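Long-range contact in N-methyltransferase (Streptoalloteichus sp. ATCC 53650, PDB 5BSZ), which probably transfers a methyl group from S-adenosylmethionine to the nitrogen of a deoxysugar in the making of the antitumour compound kedarcidin: residues Lys28-Glu33 / Thr58-Ala63. Sequence-based numbering, arbitrary orientation.
Sequences KDFAAE and TGEHLA. With SAH (S-adenosyl-L-homocysteine), chain B.
F30 and H61 have the nearest CA atoms of the two segments, 5.7 Å apart, and each sits in the first turn of a helix: D29 is the N-cap of helix 30-44, its OD2 accepting from A32 N, and G59 is the N-cap of helix 60-65, its positive phi calling for glycine because a CB would press against the carbonyl O of T58. The second helix follows strand 50-54 in a Rossmann-like methyltransferase domain, and the contact borders the S-adenosyl-L-homocysteine pocket, to which H61 belongs. The two rings form an edge-to-face pair, with planes at 61° and F30 supplying the edge: its CD1 lies over the centre of the imidazole, 3.4 Å above that plane. E60 CG approaches one face of F30, 17° off the ring normal and 3.7 Å from the centroid, which meets the criteria for a CH-pi contact, while K28 CG lies over the opposite face. With CG of E60 anti to its backbone N (chi1 -176°), that methylene is carried to the phenyl, and beyond it E60 OE2 pairs with K88. At the imidazole edge, NE2 of H61 donates to OE1 of E33 at 2.7 Å, with the two flat groups nearly coplanar, although the position of OE1 is less certain. E33 OE2 uses its syn lone pair to accept from K28 NZ in a 2.7 Å salt bridge, so lysine and histidine share one carboxylate. Both K28 and E33 also touch T115, a residue of the cofactor site. The ligand's carboxylate reaches the imidazole edge too, its atom O lying 3.2 Å from H61 CE1.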
loop_
_atom_site.group_PDB
_atom_site.type_symbol
_atom_site.label_atom_id
_atom_site.label_comp_id
_atom_site.label_asym_id
_atom_site.label_seq_id
_atom_site.Cartn_x
_atom_site.Cartn_y
_atom_site.Cartn_z
ATOM N N LYS A 28 -27.213 4.195 10.744
ATOM C CA LYS A 28 -28.239 3.445 10.041
ATOM C C LYS A 28 -29.400 3.141 10.964
ATOM O O LYS A 28 -29.193 2.656 12.074
ATOM C CB LYS A 28 -27.657 2.133 9.531
ATOM C CG LYS A 28 -28.672 1.295 8.774
ATOM C CD LYS A 28 -27.936 0.312 7.891
ATOM C CE LYS A 28 -28.913 -0.569 7.157
ATOM N NZ LYS A 28 -29.428 0.131 5.949
ATOM N N ASP A 29 -30.617 3.349 10.473
ATOM C CA ASP A 29 -31.807 3.156 11.280
ATOM C C ASP A 29 -32.394 1.762 11.050
ATOM O O ASP A 29 -33.290 1.538 10.211
ATOM C CB ASP A 29 -32.815 4.246 10.966
ATOM C CG ASP A 29 -33.855 4.381 12.027
ATOM O OD1 ASP A 29 -34.530 5.417 12.002
ATOM O OD2 ASP A 29 -33.999 3.476 12.881
ATOM N N PHE A 30 -31.847 0.811 11.794
ATOM C CA PHE A 30 -32.244 -0.572 11.609
ATOM C C PHE A 30 -33.713 -0.684 11.960
ATOM O O PHE A 30 -34.487 -1.362 11.289
ATOM C CB PHE A 30 -31.363 -1.451 12.479
ATOM C CG PHE A 30 -30.027 -1.710 11.865
ATOM C CD1 PHE A 30 -29.874 -2.717 10.919
ATOM C CD2 PHE A 30 -28.932 -0.953 12.221
ATOM C CE1 PHE A 30 -28.642 -2.951 10.324
ATOM C CE2 PHE A 30 -27.693 -1.189 11.643
ATOM C CZ PHE A 30 -27.553 -2.175 10.670
ATOM N N ALA A 31 -34.095 0.054 12.997
ATOM C CA ALA A 31 -35.471 0.088 13.479
ATOM C C ALA A 31 -36.476 0.540 12.423
ATOM O O ALA A 31 -37.490 -0.146 12.199
ATOM C CB ALA A 31 -35.554 0.946 14.739
ATOM N N ALA A 32 -36.186 1.657 11.757
ATOM C CA ALA A 32 -37.046 2.177 10.697
ATOM C C ALA A 32 -37.177 1.132 9.608
ATOM O O ALA A 32 -38.248 0.925 9.084
ATOM C CB ALA A 32 -36.471 3.438 10.037
ATOM N N GLU A 33 -36.063 0.538 9.220
ATOM C CA GLU A 33 -36.054 -0.382 8.082
ATOM C C GLU A 33 -36.792 -1.684 8.430
ATOM O O GLU A 33 -37.575 -2.157 7.616
ATOM C CB GLU A 33 -34.624 -0.619 7.573
ATOM C CG GLU A 33 -33.888 0.630 7.080
ATOM C CD GLU A 33 -32.432 0.415 6.680
ATOM O OE1 GLU A 33 -31.799 -0.553 7.150
ATOM O OE2 GLU A 33 -31.885 1.265 5.931
ATOM N N THR A 58 -24.884 -8.706 9.899
ATOM C CA THR A 58 -24.697 -8.902 11.350
ATOM C C THR A 58 -25.968 -9.433 12.016
ATOM O O THR A 58 -25.942 -9.722 13.197
ATOM C CB THR A 58 -24.410 -7.574 12.086
ATOM O OG1 THR A 58 -25.521 -6.681 11.911
ATOM C CG2 THR A 58 -23.209 -6.896 11.535
ATOM N N GLY A 59 -27.086 -9.519 11.293
ATOM C CA GLY A 59 -28.324 -9.968 11.917
ATOM C C GLY A 59 -29.072 -8.890 12.691
ATOM O O GLY A 59 -30.044 -9.163 13.410
ATOM N N GLU A 60 -28.662 -7.639 12.513
ATOM C CA GLU A 60 -29.295 -6.598 13.263
ATOM C C GLU A 60 -30.749 -6.320 12.899
ATOM O O GLU A 60 -31.567 -6.048 13.799
ATOM C CB GLU A 60 -28.437 -5.340 13.248
ATOM C CG GLU A 60 -29.051 -4.270 14.109
ATOM C CD GLU A 60 -28.568 -4.369 15.546
ATOM O OE1 GLU A 60 -28.878 -3.433 16.308
ATOM O OE2 GLU A 60 -27.857 -5.341 15.885
ATOM N N HIS A 61 -31.102 -6.366 11.614
ATOM C CA HIS A 61 -32.497 -6.235 11.268
ATOM C C HIS A 61 -33.290 -7.407 11.903
ATOM O O HIS A 61 -34.401 -7.215 12.391
ATOM C CB HIS A 61 -32.753 -6.250 9.760
ATOM C CG HIS A 61 -32.282 -5.017 9.037
ATOM N ND1 HIS A 61 -31.106 -4.971 8.318
ATOM C CD2 HIS A 61 -32.857 -3.797 8.892
ATOM C CE1 HIS A 61 -30.964 -3.761 7.797
ATOM N NE2 HIS A 61 -32.029 -3.041 8.093
ATOM N N LEU A 62 -32.755 -8.617 11.835
ATOM C CA LEU A 62 -33.451 -9.763 12.448
ATOM C C LEU A 62 -33.726 -9.557 13.954
ATOM O O LEU A 62 -34.775 -9.969 14.476
ATOM C CB LEU A 62 -32.646 -11.066 12.201
ATOM C CG LEU A 62 -32.788 -11.732 10.847
ATOM C CD1 LEU A 62 -31.760 -12.860 10.693
ATOM C CD2 LEU A 62 -34.217 -12.212 10.731
ATOM N N ALA A 63 -32.790 -8.907 14.637
ATOM C CA ALA A 63 -32.932 -8.634 16.067
ATOM C C ALA A 63 -34.127 -7.734 16.317
ATOM O O ALA A 63 -34.842 -7.919 17.306
ATOM C CB ALA A 63 -31.643 -8.056 16.652
HETATM N N SAH B . -28.918 -6.894 4.569
HETATM C CA SAH B . -27.744 -6.496 5.433
HETATM C CB SAH B . -26.363 -6.743 4.787
HETATM C CG SAH B . -25.536 -5.617 4.215
HETATM S SD SAH B . -23.957 -5.995 3.534
HETATM C C SAH B . -28.056 -5.102 5.889
HETATM O O SAH B . -28.971 -4.419 5.444
HETATM O OXT SAH B . -27.480 -4.674 6.842
HETATM C "C5'" SAH B . -24.251 -7.144 2.216
HETATM C "C4'" SAH B . -24.148 -8.585 2.754
HETATM O "O4'" SAH B . -24.450 -9.534 1.715
HETATM C "C3'" SAH B . -22.740 -8.956 3.209
HETATM O "O3'" SAH B . -22.830 -9.369 4.569
HETATM C "C2'" SAH B . -22.274 -10.132 2.364
HETATM O "O2'" SAH B . -21.527 -11.111 3.129
HETATM C "C1'" SAH B . -23.583 -10.651 1.829
HETATM N N9 SAH B . -23.500 -11.343 0.528
HETATM C C8 SAH B . -22.762 -10.982 -0.564
HETATM N N7 SAH B . -22.929 -11.881 -1.561
HETATM C C5 SAH B . -23.756 -12.843 -1.073
HETATM C C6 SAH B . -24.315 -14.082 -1.607
HETATM N N6 SAH B . -23.970 -14.390 -2.871
HETATM N N1 SAH B . -25.153 -14.780 -0.806
HETATM C C2 SAH B . -25.428 -14.425 0.453
HETATM N N3 SAH B . -24.961 -13.300 1.023
HETATM C C4 SAH B . -24.142 -12.492 0.309
#